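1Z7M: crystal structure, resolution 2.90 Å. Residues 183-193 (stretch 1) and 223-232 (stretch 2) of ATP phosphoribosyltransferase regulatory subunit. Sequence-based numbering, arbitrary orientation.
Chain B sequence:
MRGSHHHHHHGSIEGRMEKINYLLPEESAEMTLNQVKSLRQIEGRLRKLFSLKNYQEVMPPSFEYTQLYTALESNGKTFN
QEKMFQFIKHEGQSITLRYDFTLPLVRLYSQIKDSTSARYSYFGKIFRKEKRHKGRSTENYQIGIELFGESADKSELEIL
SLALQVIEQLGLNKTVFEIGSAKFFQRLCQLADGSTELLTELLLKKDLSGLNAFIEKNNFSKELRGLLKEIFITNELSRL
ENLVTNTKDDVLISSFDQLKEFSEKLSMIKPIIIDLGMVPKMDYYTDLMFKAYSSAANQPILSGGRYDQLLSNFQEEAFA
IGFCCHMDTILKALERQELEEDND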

# COMPACT_ATOMS: atom_id res chain seq x y z
N LYS B 183 -29.38 -10.96 27.07
CA LYS B 183 -30.72 -11.53 26.98
C LYS B 183 -31.77 -10.65 27.67
O LYS B 183 -32.90 -10.54 27.18
N PHE B 184 -31.42 -10.05 28.79
CA PHE B 184 -32.33 -9.17 29.51
C PHE B 184 -32.40 -7.88 28.69
O PHE B 184 -33.48 -7.31 28.52
N PHE B 185 -31.25 -7.42 28.19
CA PHE B 185 -31.22 -6.22 27.38
C PHE B 185 -32.16 -6.43 26.21
O PHE B 185 -33.04 -5.61 25.96
N GLN B 186 -31.99 -7.54 25.51
CA GLN B 186 -32.82 -7.84 24.36
C GLN B 186 -34.28 -7.91 24.72
O GLN B 186 -35.11 -7.26 24.08
N ARG B 187 -34.60 -8.68 25.75
CA ARG B 187 -35.99 -8.80 26.19
C ARG B 187 -36.59 -7.43 26.49
O ARG B 187 -37.74 -7.16 26.17
N LEU B 188 -35.80 -6.57 27.12
CA LEU B 188 -36.24 -5.24 27.49
C LEU B 188 -36.59 -4.42 26.25
O LEU B 188 -37.56 -3.66 26.24
N CYS B 189 -35.78 -4.57 25.21
CA CYS B 189 -36.00 -3.85 23.96
C CYS B 189 -37.28 -4.32 23.29
O CYS B 189 -38.02 -3.52 22.71
N GLN B 190 -37.54 -5.61 23.36
CA GLN B 190 -38.73 -6.14 22.73
C GLN B 190 -39.99 -5.58 23.43
O GLN B 190 -40.94 -5.16 22.78
N LEU B 191 -39.98 -5.55 24.75
CA LEU B 191 -41.13 -5.03 25.47
C LEU B 191 -41.24 -3.52 25.32
O LEU B 191 -42.32 -2.97 25.45
N ALA B 192 -40.14 -2.83 25.07
CA ALA B 192 -40.21 -1.39 24.93
C ALA B 192 -40.62 -1.00 23.51
O ALA B 192 -39.97 -0.16 22.89
N ASP B 193 -41.68 -1.63 23.01
CA ASP B 193 -42.19 -1.35 21.68
C ASP B 193 -41.20 -1.79 20.59
O ASP B 193 -41.19 -1.25 19.49
N GLU B 223 -45.35 -1.04 35.42
CA GLU B 223 -44.18 -1.82 35.80
C GLU B 223 -42.99 -1.55 34.88
O GLU B 223 -41.91 -1.24 35.35
N LEU B 224 -43.19 -1.68 33.57
CA LEU B 224 -42.12 -1.45 32.60
C LEU B 224 -41.58 -0.03 32.72
O LEU B 224 -40.37 0.20 32.66
N ARG B 225 -42.48 0.93 32.91
CA ARG B 225 -42.07 2.32 33.04
C ARG B 225 -41.20 2.50 34.28
O ARG B 225 -40.20 3.22 34.25
N GLY B 226 -41.60 1.86 35.37
CA GLY B 226 -40.86 1.95 36.62
C GLY B 226 -39.47 1.38 36.43
O GLY B 226 -38.48 1.96 36.85
N LEU B 227 -39.40 0.23 35.76
CA LEU B 227 -38.15 -0.45 35.49
C LEU B 227 -37.25 0.42 34.63
O LEU B 227 -36.16 0.78 35.05
N LEU B 228 -37.69 0.75 33.42
CA LEU B 228 -36.89 1.57 32.53
C LEU B 228 -36.23 2.74 33.23
O LEU B 228 -35.01 2.87 33.19
N LYS B 229 -37.03 3.59 33.87
CA LYS B 229 -36.52 4.76 34.58
C LYS B 229 -35.44 4.43 35.61
O LYS B 229 -34.53 5.22 35.84
N GLU B 230 -35.56 3.25 36.22
CA GLU B 230 -34.68 2.78 37.27
C GLU B 230 -33.36 2.14 36.83
O GLU B 230 -32.30 2.53 37.33
N ILE B 231 -33.41 1.17 35.93
CA ILE B 231 -32.20 0.49 35.47
C ILE B 231 -31.18 1.45 34.89
O ILE B 231 -30.05 1.06 34.60
N PHE B 232 -31.57 2.70 34.70
CA PHE B 232 -30.65 3.70 34.18
C PHE B 232 -29.77 4.28 35.27
O PHE B 232 -28.70 4.78 34.97

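Knobs-into-holes packing, in which a side chain of one helix lodges among four residues of its partner, is usually introduced with coiled coils, but it also operates over short segments of globular proteins. Two stretches of the ATP phosphoribosyltransferase regulatory subunit offer a compact example. Their helices, 183-191 and 223-231, run at 131° to one another, nearer antiparallel than parallel, and their axes approach to 11.8 Å. That spacing leaves room for interleaved side chains, and the 327 Å² buried between the stretches, both sides summed, comes mainly from apolar side chains, and no hydrogen bond crosses it.

Along stretch 1, Lys-183 is out of reach of the partner helix and remains exposed. Phe-184 is the first residue to make contact. Its CA-to-CB bond points sideways, but with chi1 in the t well (175°) the ring extends so that its end comes nearer, and CZ of Phe-184 lies 4.3 Å from CD2 of Leu-227. The approach to the ring is oblique. The next three residues contribute nothing to the contact: Phe-185 is buried but its CA-to-CB bond points away, Gln-186 is exposed, and Arg-187 uses NE and NH2 in hydrogen bonds elsewhere in the structure.

One helical turn after Phe-184 comes the knob itself, Leu-188, which loses 74 Å² to the other stretch, the largest share of any residue here. Its CA-to-CB bond also points sideways, and the t,p rotamer (chi1 -168°, chi2 64°) carries the branched end into a hole formed by Leu-224, Leu-227, Leu-228 and Ile-231. The four lie at positions i, i+3, i+4 and i+7, so they face Leu-188 from successive turns. CD1 of Leu-188 lies 4.2 Å from CD1 of Leu-224 and 4.0 Å from CD2 of Leu-227, while its CG lies 4.1 Å from CD2 of Leu-228. CD2 of Leu-188 makes the tightest approach, 3.2 Å from CD1 of Ile-231, a short separation for two methyl groups. The hole is lined by different conformers: Leu-224 and Leu-227 share the t,p rotamer, Leu-228 is m,t and Ile-231 is p,t.

Cys-189 points away and Gln-190 is out of reach, so contact resumes at Leu-191, whose CA-to-CB bond points toward the partner. Leu-191 CB lies 4.2 Å from CD1 of Leu-224; the side chain is m,t. The backbone also takes part, with O of Leu-191 3.5 Å from CD2 of Leu-224. Ala-192, the first residue to leave helical phi/psi, continues the contact, its CA 4.3 Å from CD2 of Leu-224. Leu-224 thus meets Leu-188, Leu-191 and Ala-192, which accounts for its own large buried area of 66 Å². Asp-193 ends the stretch exposed, its carboxylate leading away. The example illustrates a general point: the contacts at Phe-184, Leu-188 and Leu-191 follow at intervals of four and three residues, with Ala-192 added next to the last, and one well-seated leucine can organize much of a small interface.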

# COMPACT_ATOMS: atom_id res chain seq x y z
CB LYS B 183 -30.70 -12.92 27.60
CG LYS B 183 -31.62 -13.93 26.94
CD LYS B 183 -31.45 -15.32 27.56
CE LYS B 183 -32.50 -16.33 27.09
NZ LYS B 183 -33.91 -15.94 27.43
CB PHE B 184 -31.78 -8.89 30.91
CG PHE B 184 -32.59 -7.90 31.72
CD1 PHE B 184 -33.42 -8.33 32.75
CD2 PHE B 184 -32.48 -6.52 31.47
CE1 PHE B 184 -34.13 -7.41 33.52
CE2 PHE B 184 -33.20 -5.60 32.24
CZ PHE B 184 -34.02 -6.04 33.26
CB PHE B 185 -29.81 -5.96 26.83
CG PHE B 185 -29.78 -4.94 25.71
CD1 PHE B 185 -29.86 -3.58 25.99
CD2 PHE B 185 -29.66 -5.35 24.38
CE1 PHE B 185 -29.84 -2.65 24.98
CE2 PHE B 185 -29.64 -4.42 23.37
CZ PHE B 185 -29.72 -3.07 23.66
CB GLN B 186 -32.38 -9.14 23.70
CG GLN B 186 -31.43 -8.89 22.53
CD GLN B 186 -30.37 -9.96 22.41
OE1 GLN B 186 -30.68 -11.16 22.45
NE2 GLN B 186 -29.10 -9.53 22.25
CB ARG B 187 -36.07 -9.67 27.43
CG ARG B 187 -37.48 -9.87 27.91
CD ARG B 187 -38.25 -10.62 26.86
NE ARG B 187 -39.67 -10.72 27.16
CZ ARG B 187 -40.56 -11.28 26.34
NH1 ARG B 187 -40.17 -11.79 25.18
NH2 ARG B 187 -41.84 -11.30 26.67
CB LEU B 188 -35.14 -4.55 28.29
CG LEU B 188 -35.51 -3.25 28.99
CD1 LEU B 188 -36.55 -3.52 30.06
CD2 LEU B 188 -34.27 -2.67 29.61
CB CYS B 189 -34.83 -4.06 23.01
SG CYS B 189 -33.45 -3.01 23.38
CB GLN B 190 -38.69 -7.66 22.78
CG GLN B 190 -39.30 -8.34 21.56
CD GLN B 190 -40.72 -8.83 21.82
OE1 GLN B 190 -41.00 -9.46 22.84
NE2 GLN B 190 -41.63 -8.55 20.89
CB LEU B 191 -41.04 -5.39 26.96
CG LEU B 191 -40.85 -6.86 27.30
CD1 LEU B 191 -40.71 -7.02 28.80
CD2 LEU B 191 -42.02 -7.67 26.77
CB ALA B 192 -38.88 -0.75 25.30
CB ASP B 193 -42.51 0.15 21.57
CG ASP B 193 -43.40 0.50 20.38
OD1 ASP B 193 -44.45 -0.15 20.17
OD2 ASP B 193 -43.05 1.46 19.65
CB GLU B 223 -44.46 -3.32 35.73
CG GLU B 223 -45.53 -3.82 36.67
CD GLU B 223 -46.88 -3.23 36.34
OE1 GLU B 223 -47.33 -3.38 35.17
OE2 GLU B 223 -47.49 -2.62 37.24
CB LEU B 224 -42.64 -1.70 31.18
CG LEU B 224 -41.61 -1.69 30.04
CD1 LEU B 224 -40.66 -2.85 30.23
CD2 LEU B 224 -42.29 -1.78 28.70
CB ARG B 225 -43.30 3.22 33.12
CG ARG B 225 -42.97 4.67 33.40
CD ARG B 225 -44.23 5.48 33.63
NE ARG B 225 -45.22 5.23 32.59
CZ ARG B 225 -46.27 4.42 32.71
NH1 ARG B 225 -46.51 3.79 33.85
NH2 ARG B 225 -47.08 4.24 31.67
CB LEU B 227 -38.44 -1.76 34.76
CG LEU B 227 -37.28 -2.72 34.53
CD1 LEU B 227 -36.69 -3.09 35.86
CD2 LEU B 227 -37.75 -3.97 33.81
CB LEU B 228 -37.73 2.10 31.36
CG LEU B 228 -38.05 1.09 30.26
CD1 LEU B 228 -38.95 1.72 29.25
CD2 LEU B 228 -36.77 0.60 29.60
CB LYS B 229 -37.65 5.47 35.33
CG LYS B 229 -38.71 6.11 34.49
CD LYS B 229 -39.72 6.85 35.38
CE LYS B 229 -40.81 7.57 34.57
NZ LYS B 229 -40.24 8.60 33.63
CB GLU B 230 -35.45 1.79 38.16
CG GLU B 230 -35.03 1.75 39.63
CD GLU B 230 -35.38 3.01 40.39
OE1 GLU B 230 -35.26 3.00 41.63
OE2 GLU B 230 -35.77 4.01 39.74
CB ILE B 231 -32.50 -0.55 34.41
CG1 ILE B 231 -33.09 0.14 33.18
CG2 ILE B 231 -33.42 -1.61 34.96
CD1 ILE B 231 -33.17 -0.75 31.95
CB PHE B 232 -31.42 4.87 33.57
CG PHE B 232 -31.67 4.76 32.10
CD1 PHE B 232 -32.30 3.65 31.57
CD2 PHE B 232 -31.35 5.82 31.26
CE1 PHE B 232 -32.61 3.59 30.22
CE2 PHE B 232 -31.65 5.77 29.92
CZ PHE B 232 -32.28 4.66 29.39